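Local coordinates for salt-tolerant glutaminase (PDB 3IH8), which acts as a glutaminase, probably hydrolysing L-glutamine with water to L-glutamate and ammonium, at the interface of chains A and B. Sequence-based numbering; all coordinates share one arbitrary frame. Chains: chain A/B, Salt-tolerant glutaminase.

Contact 1: the interface of chains A and B. Residues chain A 379, 383-385; chain B 46-47, 218, 416.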
loop_
_atom_site.group_PDB
_atom_site.type_symbol
_atom_site.label_atom_id
_atom_site.label_comp_id
_atom_site.label_asym_id
_atom_site.label_seq_id
_atom_site.Cartn_x
_atom_site.Cartn_y
_atom_site.Cartn_z
ATOM N N LEU A 379 -7.344 0.389 25.451
ATOM C CA LEU A 379 -7.848 0.695 24.116
ATOM C C LEU A 379 -6.656 1.046 23.232
ATOM O O LEU A 379 -6.531 0.550 22.109
ATOM C CB LEU A 379 -8.832 1.874 24.173
ATOM C CG LEU A 379 -9.726 2.203 22.963
ATOM C CD1 LEU A 379 -8.879 2.574 21.755
ATOM C CD2 LEU A 379 -10.618 1.014 22.651
ATOM N N THR A 383 -5.087 -0.978 19.833
ATOM C CA THR A 383 -5.002 -0.396 18.502
ATOM C C THR A 383 -3.552 -0.031 18.179
ATOM O O THR A 383 -2.913 -0.662 17.337
ATOM C CB THR A 383 -5.854 0.872 18.403
ATOM O OG1 THR A 383 -7.229 0.548 18.658
ATOM C CG2 THR A 383 -5.710 1.490 17.024
ATOM N N GLY A 384 -3.047 0.993 18.858
ATOM C CA GLY A 384 -1.681 1.437 18.648
ATOM C C GLY A 384 -1.569 2.939 18.808
ATOM O O GLY A 384 -0.927 3.611 18.001
ATOM N N GLY A 385 -2.194 3.465 19.857
ATOM C CA GLY A 385 -2.168 4.896 20.101
ATOM C C GLY A 385 -0.935 5.392 20.829
ATOM O O GLY A 385 -0.826 6.580 21.134
ATOM N N PRO B 46 -7.401 5.092 13.594
ATOM C CA PRO B 46 -7.187 3.777 14.220
ATOM C C PRO B 46 -7.464 3.814 15.726
ATOM O O PRO B 46 -8.129 2.929 16.278
ATOM C CB PRO B 46 -5.715 3.492 13.939
ATOM C CG PRO B 46 -5.439 4.275 12.684
ATOM C CD PRO B 46 -6.168 5.559 12.934
ATOM N N THR B 47 -6.941 4.846 16.379
ATOM C CA THR B 47 -7.106 5.026 17.812
ATOM C C THR B 47 -8.570 5.154 18.246
ATOM O O THR B 47 -8.924 4.789 19.368
ATOM C CB THR B 47 -6.329 6.258 18.274
ATOM O OG1 THR B 47 -6.378 7.261 17.250
ATOM C CG2 THR B 47 -4.883 5.895 18.542
ATOM N N PRO B 218 -11.788 0.305 15.739
ATOM C CA PRO B 218 -11.157 1.480 16.342
ATOM C C PRO B 218 -11.801 2.032 17.615
ATOM O O PRO B 218 -11.122 2.658 18.427
ATOM C CB PRO B 218 -11.167 2.490 15.197
ATOM C CG PRO B 218 -12.452 2.165 14.502
ATOM C CD PRO B 218 -12.435 0.651 14.460
ATOM N N ARG B 416 1.480 -4.219 20.628
ATOM C CA ARG B 416 1.203 -5.591 20.216
ATOM C C ARG B 416 2.211 -6.062 19.187
ATOM O O ARG B 416 2.884 -5.257 18.551
ATOM C CB ARG B 416 -0.194 -5.705 19.628
ATOM C CG ARG B 416 -0.479 -4.691 18.572
ATOM C CD ARG B 416 -1.587 -5.180 17.671
ATOM N NE ARG B 416 -2.338 -4.069 17.104
ATOM C CZ ARG B 416 -2.979 -4.119 15.944
ATOM N NH1 ARG B 416 -2.958 -5.228 15.219
ATOM N NH2 ARG B 416 -3.648 -3.057 15.508
#
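A:Thr383 and B:Arg416 meet through backbone and guanidinium: NH2 of B:Arg416 donates to the carbonyl O of A:Thr383 at 3.1 Å. The bond is fairly straight, and the donor lies in the carbonyl plane on a lone pair, while the oxygen sits at the edge of the guanidinium, almost in its plane. NE points to the same oxygen but adds no more than a weak bond. Because this carbonyl belongs to the last residue of helix 378-383, the positive group may find there the partial negative charge of a helix end. An alanine in place of B:Arg416 would probably leave the A:Thr383 carbonyl without its mate from chain B and the end of this helix less firmly tied to the partner.

The side chain of A:Thr383 turns the other way: chi1 -61° sets OG1 beside the backbone N and CG2 anti to it, which turns the methyl to CB of B:Pro46, 3.7 Å away. OG1 makes a weak bond to the carbonyl O of B:Pro46. One turn back on the helix, the tip CD1 of A:Leu379 rests 3.3 Å from O of B:Thr47.

What positions these groups is the course of each chain. In this part of the two-fold interface between copies of the protein, the C-terminal end of helix 378-383 lies between strand 414-417 of chain B and the loop of B:Pro46 and B:Thr47, which joins strands 40-44 and 50-54. B:Arg416 leaves its strand with CG in the crowded position between N and carbonyl carbon (chi1 51°), and an extended run from CG to NE carries the guanidinium across to the A:Thr383 carbonyl. A further direct contact follows the helix: CA of A:Gly385 lies 3.3 Å from the methyl CG2 of B:Thr47.

Contact 2: the interface of chains A and B. Residues chain A 302-303, 308-310; chain B 336, 418, 420.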
loop_
_atom_site.group_PDB
_atom_site.type_symbol
_atom_site.label_atom_id
_atom_site.label_comp_id
_atom_site.label_asym_id
_atom_site.label_seq_id
_atom_site.Cartn_x
_atom_site.Cartn_y
_atom_site.Cartn_z
ATOM N N PHE A 302 7.106 -13.765 6.063
ATOM C CA PHE A 302 7.368 -12.581 6.875
ATOM C C PHE A 302 6.106 -11.763 7.071
ATOM O O PHE A 302 6.128 -10.720 7.734
ATOM C CB PHE A 302 8.445 -11.719 6.213
ATOM C CG PHE A 302 9.839 -12.259 6.374
ATOM C CD1 PHE A 302 10.781 -12.105 5.362
ATOM C CD2 PHE A 302 10.220 -12.908 7.545
ATOM C CE1 PHE A 302 12.078 -12.592 5.515
ATOM C CE2 PHE A 302 11.516 -13.396 7.703
ATOM C CZ PHE A 302 12.443 -13.234 6.682
ATOM N N ARG A 303 5.011 -12.244 6.492
ATOM C CA ARG A 303 3.730 -11.547 6.566
ATOM C C ARG A 303 3.928 -10.096 6.164
ATOM O O ARG A 303 3.539 -9.174 6.871
ATOM C CB ARG A 303 3.149 -11.631 7.979
ATOM C CG ARG A 303 2.779 -13.042 8.389
ATOM C CD ARG A 303 1.611 -13.560 7.575
ATOM N NE ARG A 303 1.770 -14.968 7.234
ATOM C CZ ARG A 303 0.791 -15.740 6.774
ATOM N NH1 ARG A 303 1.028 -17.012 6.484
ATOM N NH2 ARG A 303 -0.428 -15.246 6.619
ATOM N N ASP A 308 -0.493 -3.868 4.864
ATOM C CA ASP A 308 -0.192 -3.927 6.295
ATOM C C ASP A 308 -0.410 -2.587 6.986
ATOM O O ASP A 308 -0.112 -1.528 6.428
ATOM C CB ASP A 308 1.260 -4.325 6.508
ATOM C CG ASP A 308 1.548 -5.736 6.069
ATOM O OD1 ASP A 308 2.727 -6.025 5.743
ATOM O OD2 ASP A 308 0.600 -6.554 6.065
ATOM N N GLY A 309 -0.920 -2.632 8.211
ATOM C CA GLY A 309 -1.142 -1.402 8.951
ATOM C C GLY A 309 0.099 -1.016 9.741
ATOM O O GLY A 309 -0.001 -0.532 10.866
ATOM N N ASP A 310 1.270 -1.221 9.144
ATOM C CA ASP A 310 2.545 -0.912 9.791
ATOM C C ASP A 310 2.861 0.594 9.781
ATOM O O ASP A 310 3.719 1.055 9.024
ATOM C CB ASP A 310 3.662 -1.693 9.090
ATOM C CG ASP A 310 4.924 -1.773 9.919
ATOM O OD1 ASP A 310 5.389 -0.718 10.398
ATOM O OD2 ASP A 310 5.455 -2.888 10.088
ATOM N N ARG B 336 5.810 -5.724 13.805
ATOM C CA ARG B 336 5.601 -6.735 12.784
ATOM C C ARG B 336 6.988 -6.893 12.183
ATOM O O ARG B 336 7.980 -6.556 12.830
ATOM C CB ARG B 336 4.605 -6.254 11.727
ATOM C CG ARG B 336 3.244 -5.890 12.297
ATOM C CD ARG B 336 2.158 -5.914 11.226
ATOM N NE ARG B 336 1.857 -7.282 10.803
ATOM C CZ ARG B 336 1.076 -7.599 9.775
ATOM N NH1 ARG B 336 0.508 -6.644 9.054
ATOM N NH2 ARG B 336 0.865 -8.872 9.466
ATOM N N ASP B 418 2.763 -9.140 16.014
ATOM C CA ASP B 418 2.202 -10.220 15.214
ATOM C C ASP B 418 3.063 -11.481 15.333
ATOM O O ASP B 418 4.174 -11.432 15.844
ATOM C CB ASP B 418 2.068 -9.773 13.749
ATOM C CG ASP B 418 3.412 -9.570 13.057
ATOM O OD1 ASP B 418 4.396 -9.187 13.720
ATOM O OD2 ASP B 418 3.472 -9.776 11.825
ATOM N N VAL B 420 4.859 -13.129 13.266
ATOM C CA VAL B 420 6.188 -12.983 12.656
ATOM C C VAL B 420 7.150 -12.274 13.598
ATOM O O VAL B 420 8.242 -12.756 13.847
ATOM C CB VAL B 420 6.121 -12.195 11.322
ATOM C CG1 VAL B 420 7.522 -11.832 10.857
ATOM C CG2 VAL B 420 5.419 -13.036 10.259
HETATM O O HOH W 1 6.693 -2.852 12.588
HETATM O O HOH W 2 5.108 -8.904 9.415
#
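The segment that follows helix 289-302 of chain A meets the start of helix 419-433 of chain B, where A:Arg303 and B:Val420 touch, and farther along it meets B:Arg336. Methyl CG2 of B:Val420 lies 3.2 Å from CG of A:Arg303, a tight apolar contact between side chains that cross obliquely. The other methyl, CG1, is anti to the backbone N (chi1 169°) and comes up to the carbonyl O of A:Phe302.

B:Arg336 is the polar centre. Its NH1 forms a salt bridge with the carboxylate OD2 of A:Asp308 at 3.0 Å. As a hydrogen bond this is weak: the angle at H is poor, and the carboxylate and guanidinium planes are turned 65° apart, which keeps the two groups from pairing flat. The straighter bond is to its own chain, since NE donates to OD2 of B:Asp418 at 3.1 Å. The acceptor lies close to the guanidinium plane, yet the N-H arrives from above the carboxylate plane. A bend at chi3 (71°) turns the guanidinium so that NE faces B:Asp418 while NH1 reaches A:Asp308.

Two waters complete the seam. One joins OD2 of B:Asp418, at 3.0 Å from the water oxygen, to the carbonyl oxygens of A:Phe302 and A:Arg303, which gives OD2 a second polar partner. The other water links the carboxylate OD2 of A:Asp310 to the backbone N of B:Arg336. A:Asp310 makes no direct salt bridge here, but its negative charge may add to the electrostatic setting of the arginine.

In the fold, B:Arg336 lies between strand 334-335 and helix 337-348, and B:Asp418 between strand 414-417 and helix 419-433, so the two strand-to-helix junctions of chain B face the stretch of chain A beyond helix 289-302.

The C-alpha centres of contact 1 and contact 2 are about 15 Å apart, and strand 414-417 of chain B with its exit connects them: B:Arg416 serves contact 1, B:Asp418 contact 2. The roles of the chains change between them. In contact 1 the STAS-like region of chain A reaches the glutaminase and STAS-like regions of chain B; in contact 2 helix 289-302 of the glutaminase region and the stretch that follows it in chain A meet the STAS-like region of chain B. With the two-fold twins, each chain's two regions both touch the partner, which suggests an interlocked pair, likely one pairing within the homotetramer.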